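Local coordinates for cruciferin (PDB 3KGL), which probably serves as a nutrient reservoir in rapeseed, an 11S globulin of the cupin family stored as hexamers in the seed, at residues E24-D32 and F45-Y56; A84-V92 and P258-L266. All coordinates share one frame; numbering follows the deposited sequence.

Contact 1 (E24-D32 and F45-Y56); sequences EAGRIEVWD and FVRYIIESKGLY
Phe45 points its ring edge at the face of Trp31 in a T-shaped stack, the planes at 84° and the centroids 4.9 Å apart. With CG of Phe45 anti to the backbone N (chi1 -160°), its CD2 is brought over the rim of the indole's six-membered ring. The same ring's CH2 lies over one face of the Arg47 guanidinium, 4.0 Å from NH2. NH1 of Arg47 makes a salt bridge with Glu29 OE1 at 2.6 Å, meeting the oxygen from above the carboxylate plane; the two side chains run side by side and their flat groups are turned 57° apart. Arg47 NH2 is hydrogen-bonded to Tyr349 OH, in the second cupin range. OE2 of Glu29 faces the Arg27 guanidinium from well out of its plane, an attraction of charge alone. A leucine in place of Arg47 would probably leave the buried Glu29 carboxylate without this salt-bridge mate and the Tyr349 hydroxyl without this donor.

Beneath these groups, strands 26-30 and 43-50 pair antiparallel in one sheet of the N-terminal cupin beta-barrel. Arg27 with Ile49 and Glu29 with Arg47 are the hydrogen-bonded pairs; Ile49 N reaches Arg27 O at 2.9 Å. On the other face, Ile28 splits its branches: CG2 meets Val46 CG2 at 3.6 Å, while CD1 comes to the edge of the Tyr56 ring at 3.9 Å from CE1. The hydroxyl of Tyr56 is hydrogen-bonded to Ser59 OG and to a glycerol. At the far end Glu51 N donates to Ala25 O, where a type II turn from Glu51 to Gly54 leads into strand 54-61.

Contact 2 (A84-V92 and P258-L266); sequences AETFQDSSV and PFSVIRPPL
Ser90 lies against the aliphatic part of Arg263: its CB is 3.4 Å from Arg263 CG, and its OG is 3.4 Å from Arg263 CB. The arginine chain, bent at both chi2 (-64°) and chi3 (-78°), carries NE past the serine, 3.8 Å from Ser90 CB. Ser90 OG also approaches the ring of Pro264 at CD. Three residues earlier, Phe87 packs as an apolar neighbour of Ile262, though their exact approach is doubtful because the model sets them too close.

Between these two patches the Asp89 carboxylate comes up against the backbone of the loop, with OD1 3.1 Å from Ser260 O. Strand 87-89 pairs with strand 141-150 in a sheet of the N-terminal cupin barrel, and the segment 258-266 lies in the loop between strands 252-254 and 288-290. Asp89 OD1 is hydrogen-bonded to His143 NE2, and Glu424 of the second subunit brings a like charge close to it.

An ionised Asp89 carboxylate and the Ser260 carbonyl are both acceptors, so this approach offers no bond; a polar partner for Asp89 outside the loop is His143, and what joins strand to loop is mainly van der Waals packing.

In the fold
The two contacts follow one another along the chain, contact 1 closing before contact 2 opens, and their centres are about 25 Å apart. They nevertheless meet: Leu55 CD2, just beyond the turn of contact 1, packs at 4.2 Å against Phe259 CE1 in the loop of contact 2. Both also reach the same antiparallel sheet, through strands 54-61 and 87-89. Contact 1 is the more central, about 14 Å from the centre of the chain against about 29 Å for contact 2. Where they touch, Val425 of the second subunit packs on both Leu55 and Phe259. The glycerol, probably from the crystallisation liquor, is on the contact 1 side, bound by the hydroxyls of Tyr48 and Tyr56.

Contact 1 (E24-D32 and F45-Y56)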
loop_
_atom_site.group_PDB
_atom_site.type_symbol
_atom_site.label_atom_id
_atom_site.label_comp_id
_atom_site.label_asym_id
_atom_site.label_seq_id
_atom_site.Cartn_x
_atom_site.Cartn_y
_atom_site.Cartn_z
ATOM N N GLU A 24 26.102 28.039 -0.063
ATOM C CA GLU A 24 27.080 28.825 0.698
ATOM C C GLU A 24 28.082 27.978 1.485
ATOM O O GLU A 24 29.287 28.166 1.353
ATOM C CB GLU A 24 26.347 29.815 1.631
ATOM C CG GLU A 24 27.209 30.569 2.653
ATOM C CD GLU A 24 26.492 31.768 3.296
ATOM O OE1 GLU A 24 25.650 31.582 4.207
ATOM O OE2 GLU A 24 26.788 32.915 2.902
ATOM N N ALA A 25 27.595 27.039 2.290
ATOM C CA ALA A 25 28.477 26.255 3.157
ATOM C C ALA A 25 28.262 24.745 3.065
ATOM O O ALA A 25 28.308 24.036 4.066
ATOM C CB ALA A 25 28.365 26.717 4.612
ATOM N N GLY A 26 28.032 24.249 1.864
ATOM C CA GLY A 26 27.895 22.822 1.680
ATOM C C GLY A 26 27.092 22.550 0.435
ATOM O O GLY A 26 26.705 23.483 -0.283
ATOM N N ARG A 27 26.829 21.276 0.172
ATOM C CA ARG A 27 26.042 20.950 -0.997
ATOM C C ARG A 27 25.231 19.670 -0.838
ATOM O O ARG A 27 25.612 18.742 -0.120
ATOM C CB ARG A 27 26.944 20.868 -2.226
ATOM C CG ARG A 27 28.072 19.895 -2.064
ATOM C CD ARG A 27 29.029 19.943 -3.218
ATOM N NE ARG A 27 30.223 19.178 -2.884
ATOM C CZ ARG A 27 30.952 18.515 -3.770
ATOM N NH1 ARG A 27 30.605 18.525 -5.056
ATOM N NH2 ARG A 27 32.019 17.839 -3.364
ATOM N N ILE A 28 24.101 19.645 -1.532
ATOM C CA ILE A 28 23.196 18.511 -1.530
ATOM C C ILE A 28 23.403 17.739 -2.833
ATOM O O ILE A 28 23.113 18.236 -3.917
ATOM C CB ILE A 28 21.718 18.993 -1.402
ATOM C CG1 ILE A 28 21.535 19.810 -0.124
ATOM C CG2 ILE A 28 20.756 17.822 -1.416
ATOM C CD1 ILE A 28 20.442 20.837 -0.213
ATOM N N GLU A 29 23.914 16.524 -2.725
ATOM C CA GLU A 29 24.130 15.697 -3.894
ATOM C C GLU A 29 23.050 14.651 -3.998
ATOM O O GLU A 29 22.917 13.790 -3.134
ATOM C CB GLU A 29 25.511 15.056 -3.829
ATOM C CG GLU A 29 26.605 16.108 -3.760
ATOM C CD GLU A 29 27.980 15.526 -3.837
ATOM O OE1 GLU A 29 28.281 14.590 -3.064
ATOM O OE2 GLU A 29 28.765 16.018 -4.669
ATOM N N VAL A 30 22.267 14.733 -5.060
ATOM C CA VAL A 30 21.074 13.918 -5.144
ATOM C C VAL A 30 21.123 12.938 -6.311
ATOM O O VAL A 30 21.453 13.319 -7.441
ATOM C CB VAL A 30 19.805 14.810 -5.176
ATOM C CG1 VAL A 30 20.126 16.148 -5.781
ATOM C CG2 VAL A 30 18.669 14.131 -5.914
ATOM N N TRP A 31 20.802 11.675 -6.001
ATOM C CA TRP A 31 20.787 10.559 -6.949
ATOM C C TRP A 31 19.565 10.584 -7.842
ATOM O O TRP A 31 18.535 11.150 -7.489
ATOM C CB TRP A 31 20.822 9.232 -6.208
ATOM C CG TRP A 31 22.196 8.670 -6.028
ATOM C CD1 TRP A 31 22.803 7.754 -6.822
ATOM C CD2 TRP A 31 23.133 8.976 -4.987
ATOM N NE1 TRP A 31 24.057 7.468 -6.350
ATOM C CE2 TRP A 31 24.286 8.208 -5.226
ATOM C CE3 TRP A 31 23.112 9.827 -3.883
ATOM C CZ2 TRP A 31 25.399 8.261 -4.409
ATOM C CZ3 TRP A 31 24.226 9.881 -3.070
ATOM C CH2 TRP A 31 25.351 9.100 -3.334
ATOM N N ASP A 32 19.674 9.945 -8.999
ATOM C CA ASP A 32 18.567 9.917 -9.938
ATOM C C ASP A 32 17.618 8.727 -9.720
ATOM O O ASP A 32 17.999 7.561 -9.887
ATOM C CB ASP A 32 19.092 9.898 -11.362
ATOM C CG ASP A 32 18.008 10.151 -12.371
ATOM O OD1 ASP A 32 16.924 10.631 -11.969
ATOM O OD2 ASP A 32 18.236 9.879 -13.562
ATOM N N PHE A 45 17.972 8.548 -3.228
ATOM C CA PHE A 45 19.076 8.614 -2.279
ATOM C C PHE A 45 19.669 10.018 -2.372
ATOM O O PHE A 45 19.542 10.672 -3.403
ATOM C CB PHE A 45 20.108 7.541 -2.628
ATOM C CG PHE A 45 21.029 7.168 -1.499
ATOM C CD1 PHE A 45 20.640 6.249 -0.545
ATOM C CD2 PHE A 45 22.305 7.708 -1.414
ATOM C CE1 PHE A 45 21.494 5.902 0.486
ATOM C CE2 PHE A 45 23.164 7.350 -0.377
ATOM C CZ PHE A 45 22.756 6.453 0.564
ATOM N N VAL A 46 20.275 10.499 -1.292
ATOM C CA VAL A 46 20.840 11.845 -1.271
ATOM C C VAL A 46 21.957 11.896 -0.264
ATOM O O VAL A 46 21.958 11.142 0.701
ATOM C CB VAL A 46 19.793 12.914 -0.888
ATOM C CG1 VAL A 46 19.157 12.569 0.435
ATOM C CG2 VAL A 46 20.428 14.298 -0.826
ATOM N N ARG A 47 22.921 12.779 -0.489
ATOM C CA ARG A 47 24.015 12.948 0.451
ATOM C C ARG A 47 24.131 14.414 0.748
ATOM O O ARG A 47 24.280 15.210 -0.162
ATOM C CB ARG A 47 25.331 12.463 -0.143
ATOM C CG ARG A 47 26.529 12.807 0.709
ATOM C CD ARG A 47 27.802 12.903 -0.112
ATOM N NE ARG A 47 28.322 11.596 -0.472
ATOM C CZ ARG A 47 28.509 11.178 -1.714
ATOM N NH1 ARG A 47 28.236 11.966 -2.743
ATOM N NH2 ARG A 47 28.982 9.960 -1.925
ATOM N N TYR A 48 24.030 14.773 2.021
ATOM C CA TYR A 48 24.352 16.120 2.447
ATOM C C TYR A 48 25.841 16.148 2.691
ATOM O O TYR A 48 26.353 15.295 3.422
ATOM C CB TYR A 48 23.666 16.457 3.767
ATOM C CG TYR A 48 22.160 16.382 3.765
ATOM C CD1 TYR A 48 21.429 16.614 2.607
ATOM C CD2 TYR A 48 21.467 16.118 4.938
ATOM C CE1 TYR A 48 20.047 16.560 2.612
ATOM C CE2 TYR A 48 20.094 16.064 4.953
ATOM C CZ TYR A 48 19.385 16.288 3.791
ATOM O OH TYR A 48 18.011 16.235 3.818
ATOM N N ILE A 49 26.547 17.107 2.091
ATOM C CA ILE A 49 27.942 17.351 2.481
ATOM C C ILE A 49 28.140 18.717 3.112
ATOM O O ILE A 49 28.304 19.709 2.395
ATOM C CB ILE A 49 28.919 17.269 1.322
ATOM C CG1 ILE A 49 28.559 16.120 0.385
ATOM C CG2 ILE A 49 30.275 17.080 1.884
ATOM C CD1 ILE A 49 29.704 15.657 -0.479
ATOM N N ILE A 50 28.147 18.756 4.446
ATOM C CA ILE A 50 28.096 20.023 5.176
ATOM C C ILE A 50 29.463 20.492 5.681
ATOM O O ILE A 50 30.156 19.768 6.400
ATOM C CB ILE A 50 27.089 19.972 6.340
ATOM C CG1 ILE A 50 25.767 19.372 5.863
ATOM C CG2 ILE A 50 26.863 21.369 6.884
ATOM C CD1 ILE A 50 24.949 18.769 6.961
ATOM N N GLU A 51 29.835 21.714 5.298
ATOM C CA GLU A 51 31.142 22.273 5.631
ATOM C C GLU A 51 31.177 22.735 7.074
ATOM O O GLU A 51 30.259 22.452 7.832
ATOM C CB GLU A 51 31.493 23.432 4.694
ATOM C CG GLU A 51 31.899 23.005 3.292
ATOM C CD GLU A 51 33.060 22.007 3.290
ATOM O OE1 GLU A 51 33.629 21.732 4.377
ATOM O OE2 GLU A 51 33.407 21.498 2.197
ATOM N N SER A 52 32.228 23.445 7.463
ATOM C CA SER A 52 32.330 23.871 8.849
ATOM C C SER A 52 31.602 25.189 9.083
ATOM O O SER A 52 31.597 26.062 8.209
ATOM C CB SER A 52 33.782 23.956 9.282
ATOM O OG SER A 52 33.923 23.413 10.582
ATOM N N LYS A 53 30.988 25.313 10.262
ATOM C CA LYS A 53 30.125 26.447 10.597
ATOM C C LYS A 53 28.848 26.337 9.770
ATOM O O LYS A 53 28.027 27.262 9.728
ATOM C CB LYS A 53 30.814 27.782 10.284
ATOM C CG LYS A 53 31.955 28.185 11.207
ATOM C CD LYS A 53 33.000 29.019 10.440
ATOM C CE LYS A 53 32.360 30.071 9.517
ATOM N NZ LYS A 53 33.342 30.762 8.607
ATOM N N GLY A 54 28.698 25.197 9.104
ATOM C CA GLY A 54 27.653 25.010 8.117
ATOM C C GLY A 54 26.362 24.477 8.686
ATOM O O GLY A 54 26.336 23.462 9.376
ATOM N N LEU A 55 25.280 25.178 8.389
ATOM C CA LEU A 55 23.963 24.783 8.846
ATOM C C LEU A 55 23.118 24.352 7.659
ATOM O O LEU A 55 22.983 25.100 6.687
ATOM C CB LEU A 55 23.284 25.947 9.571
ATOM C CG LEU A 55 21.782 25.792 9.817
ATOM C CD1 LEU A 55 21.504 24.517 10.602
ATOM C CD2 LEU A 55 21.209 27.006 10.532
ATOM N N TYR A 56 22.573 23.137 7.734
ATOM C CA TYR A 56 21.564 22.675 6.783
ATOM C C TYR A 56 20.179 23.007 7.350
ATOM O O TYR A 56 19.799 22.486 8.393
ATOM C CB TYR A 56 21.693 21.173 6.530
ATOM C CG TYR A 56 20.574 20.624 5.676
ATOM C CD1 TYR A 56 20.735 20.457 4.309
ATOM C CD2 TYR A 56 19.346 20.293 6.232
ATOM C CE1 TYR A 56 19.706 19.969 3.521
ATOM C CE2 TYR A 56 18.313 19.804 5.449
ATOM C CZ TYR A 56 18.499 19.641 4.097
ATOM O OH TYR A 56 17.475 19.152 3.315
#

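Contact 2 (A84-V92 and P258-L266)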
loop_
_atom_site.group_PDB
_atom_site.type_symbol
_atom_site.label_atom_id
_atom_site.label_comp_id
_atom_site.label_asym_id
_atom_site.label_seq_id
_atom_site.Cartn_x
_atom_site.Cartn_y
_atom_site.Cartn_z
ATOM N N ALA A 84 6.392 19.013 23.615
ATOM C CA ALA A 84 6.899 19.926 24.627
ATOM C C ALA A 84 8.279 20.426 24.220
ATOM O O ALA A 84 8.876 19.919 23.269
ATOM C CB ALA A 84 6.950 19.235 25.984
ATOM N N GLU A 85 8.779 21.431 24.932
ATOM C CA GLU A 85 10.113 21.949 24.667
ATOM C C GLU A 85 11.124 21.450 25.705
ATOM O O GLU A 85 11.099 21.850 26.872
ATOM C CB GLU A 85 10.095 23.478 24.549
ATOM C CG GLU A 85 9.603 23.969 23.181
ATOM C CD GLU A 85 9.227 25.444 23.175
ATOM O OE1 GLU A 85 9.255 26.069 22.088
ATOM O OE2 GLU A 85 8.897 25.979 24.254
ATOM N N THR A 86 12.005 20.559 25.249
ATOM C CA THR A 86 12.981 19.876 26.095
ATOM C C THR A 86 14.125 20.797 26.524
ATOM O O THR A 86 14.223 21.183 27.692
ATOM C CB THR A 86 13.595 18.655 25.359
ATOM O OG1 THR A 86 12.737 18.248 24.284
ATOM C CG2 THR A 86 13.812 17.487 26.319
ATOM N N PHE A 87 14.988 21.140 25.569
ATOM C CA PHE A 87 16.182 21.937 25.850
ATOM C C PHE A 87 15.895 23.417 26.115
ATOM O O PHE A 87 14.800 23.924 25.822
ATOM C CB PHE A 87 17.223 21.768 24.732
ATOM C CG PHE A 87 18.089 20.550 24.897
ATOM C CD1 PHE A 87 19.420 20.670 25.267
ATOM C CD2 PHE A 87 17.567 19.278 24.707
ATOM C CE1 PHE A 87 20.222 19.542 25.431
ATOM C CE2 PHE A 87 18.363 18.149 24.872
ATOM C CZ PHE A 87 19.693 18.283 25.234
ATOM N N GLN A 88 16.901 24.090 26.677
ATOM C CA GLN A 88 16.812 25.495 27.074
ATOM C C GLN A 88 18.142 26.206 26.774
ATOM O O GLN A 88 19.217 25.631 26.960
ATOM C CB GLN A 88 16.436 25.591 28.563
ATOM C CG GLN A 88 16.408 26.997 29.155
ATOM C CD GLN A 88 17.670 27.336 29.947
ATOM O OE1 GLN A 88 17.773 28.409 30.545
ATOM N NE2 GLN A 88 18.630 26.416 29.959
ATOM N N ASP A 89 18.063 27.451 26.304
ATOM C CA ASP A 89 19.249 28.200 25.869
ATOM C C ASP A 89 19.559 29.456 26.683
ATOM O O ASP A 89 18.783 30.411 26.679
ATOM C CB ASP A 89 19.107 28.605 24.404
ATOM C CG ASP A 89 19.831 27.671 23.476
ATOM O OD1 ASP A 89 19.604 27.751 22.247
ATOM O OD2 ASP A 89 20.631 26.858 23.984
ATOM N N SER A 90 20.708 29.465 27.353
ATOM C CA SER A 90 21.160 30.665 28.041
ATOM C C SER A 90 21.148 31.841 27.071
ATOM O O SER A 90 21.581 31.715 25.923
ATOM C CB SER A 90 22.575 30.482 28.608
ATOM O OG SER A 90 22.596 29.573 29.696
ATOM N N SER A 91 20.627 32.975 27.527
ATOM C CA SER A 91 20.772 34.222 26.794
ATOM C C SER A 91 22.085 34.862 27.231
ATOM O O SER A 91 22.330 35.048 28.424
ATOM C CB SER A 91 19.585 35.159 27.045
ATOM O OG SER A 91 19.407 35.432 28.425
ATOM N N VAL A 92 22.933 35.179 26.261
ATOM C CA VAL A 92 24.272 35.692 26.540
ATOM C C VAL A 92 24.288 36.872 27.532
ATOM O O VAL A 92 24.551 36.669 28.716
ATOM C CB VAL A 92 25.015 36.031 25.224
ATOM C CG1 VAL A 92 25.364 34.740 24.472
ATOM C CG2 VAL A 92 24.168 36.943 24.349
ATOM N N PRO A 258 27.257 33.239 17.397
ATOM C CA PRO A 258 27.076 32.426 18.603
ATOM C C PRO A 258 25.952 31.423 18.489
ATOM O O PRO A 258 24.885 31.625 19.073
ATOM C CB PRO A 258 26.720 33.462 19.667
ATOM C CG PRO A 258 26.080 34.582 18.910
ATOM C CD PRO A 258 26.683 34.591 17.539
ATOM N N PHE A 259 26.200 30.348 17.752
ATOM C CA PHE A 259 25.262 29.229 17.667
ATOM C C PHE A 259 25.199 28.464 19.001
ATOM O O PHE A 259 25.248 27.234 19.031
ATOM C CB PHE A 259 25.659 28.293 16.512
ATOM C CG PHE A 259 24.519 27.469 15.955
ATOM C CD1 PHE A 259 23.631 28.015 15.047
ATOM C CD2 PHE A 259 24.362 26.142 16.316
ATOM C CE1 PHE A 259 22.605 27.264 14.533
ATOM C CE2 PHE A 259 23.332 25.389 15.798
ATOM C CZ PHE A 259 22.455 25.949 14.911
ATOM N N SER A 260 25.097 29.211 20.099
ATOM C CA SER A 260 24.890 28.642 21.429
ATOM C C SER A 260 23.486 28.029 21.547
ATOM O O SER A 260 22.553 28.683 22.018
ATOM C CB SER A 260 25.114 29.719 22.497
ATOM O OG SER A 260 24.819 31.019 21.992
ATOM N N VAL A 261 23.360 26.770 21.115
ATOM C CA VAL A 261 22.076 26.064 20.995
ATOM C C VAL A 261 21.811 25.040 22.113
ATOM O O VAL A 261 20.678 24.578 22.290
ATOM C CB VAL A 261 21.962 25.355 19.625
ATOM C CG1 VAL A 261 20.752 24.449 19.591
ATOM C CG2 VAL A 261 21.897 26.375 18.504
ATOM N N ILE A 262 22.867 24.670 22.839
ATOM C CA ILE A 262 22.750 23.968 24.120
ATOM C C ILE A 262 23.790 24.563 25.059
ATOM O O ILE A 262 24.988 24.443 24.802
ATOM C CB ILE A 262 23.071 22.470 24.018
ATOM C CG1 ILE A 262 22.584 21.872 22.691
ATOM C CG2 ILE A 262 22.520 21.744 25.243
ATOM C CD1 ILE A 262 23.212 20.520 22.365
ATOM N N ARG A 263 23.360 25.195 26.145
ATOM C CA ARG A 263 24.323 25.895 26.991
ATOM C C ARG A 263 24.905 25.024 28.123
ATOM O O ARG A 263 26.032 24.531 27.999
ATOM C CB ARG A 263 23.749 27.226 27.474
ATOM C CG ARG A 263 23.267 28.100 26.332
ATOM C CD ARG A 263 24.414 28.512 25.422
ATOM N NE ARG A 263 25.203 29.595 26.000
ATOM C CZ ARG A 263 26.411 29.441 26.530
ATOM N NH1 ARG A 263 26.975 28.242 26.543
ATOM N NH2 ARG A 263 27.058 30.486 27.040
ATOM N N PRO A 264 24.170 24.851 29.235
ATOM C CA PRO A 264 24.625 23.779 30.123
ATOM C C PRO A 264 23.598 22.650 30.178
ATOM O O PRO A 264 22.455 22.899 30.565
ATOM C CB PRO A 264 24.698 24.472 31.494
ATOM C CG PRO A 264 24.155 25.903 31.275
ATOM C CD PRO A 264 23.388 25.839 29.991
ATOM N N PRO A 265 23.987 21.429 29.769
ATOM C CA PRO A 265 23.130 20.245 29.927
ATOM C C PRO A 265 23.249 19.644 31.332
ATOM O O PRO A 265 24.349 19.303 31.773
ATOM C CB PRO A 265 23.676 19.264 28.876
ATOM C CG PRO A 265 24.613 20.076 28.005
ATOM C CD PRO A 265 25.137 21.157 28.892
ATOM N N LEU A 266 22.118 19.515 32.023
ATOM C CA LEU A 266 22.112 19.081 33.418
ATOM C C LEU A 266 21.673 17.625 33.548
ATOM O O LEU A 266 20.479 17.322 33.528
ATOM C CB LEU A 266 21.191 19.980 34.249
ATOM C CG LEU A 266 20.886 21.373 33.685
ATOM C CD1 LEU A 266 19.669 21.320 32.758
ATOM C CD2 LEU A 266 20.669 22.386 34.805
#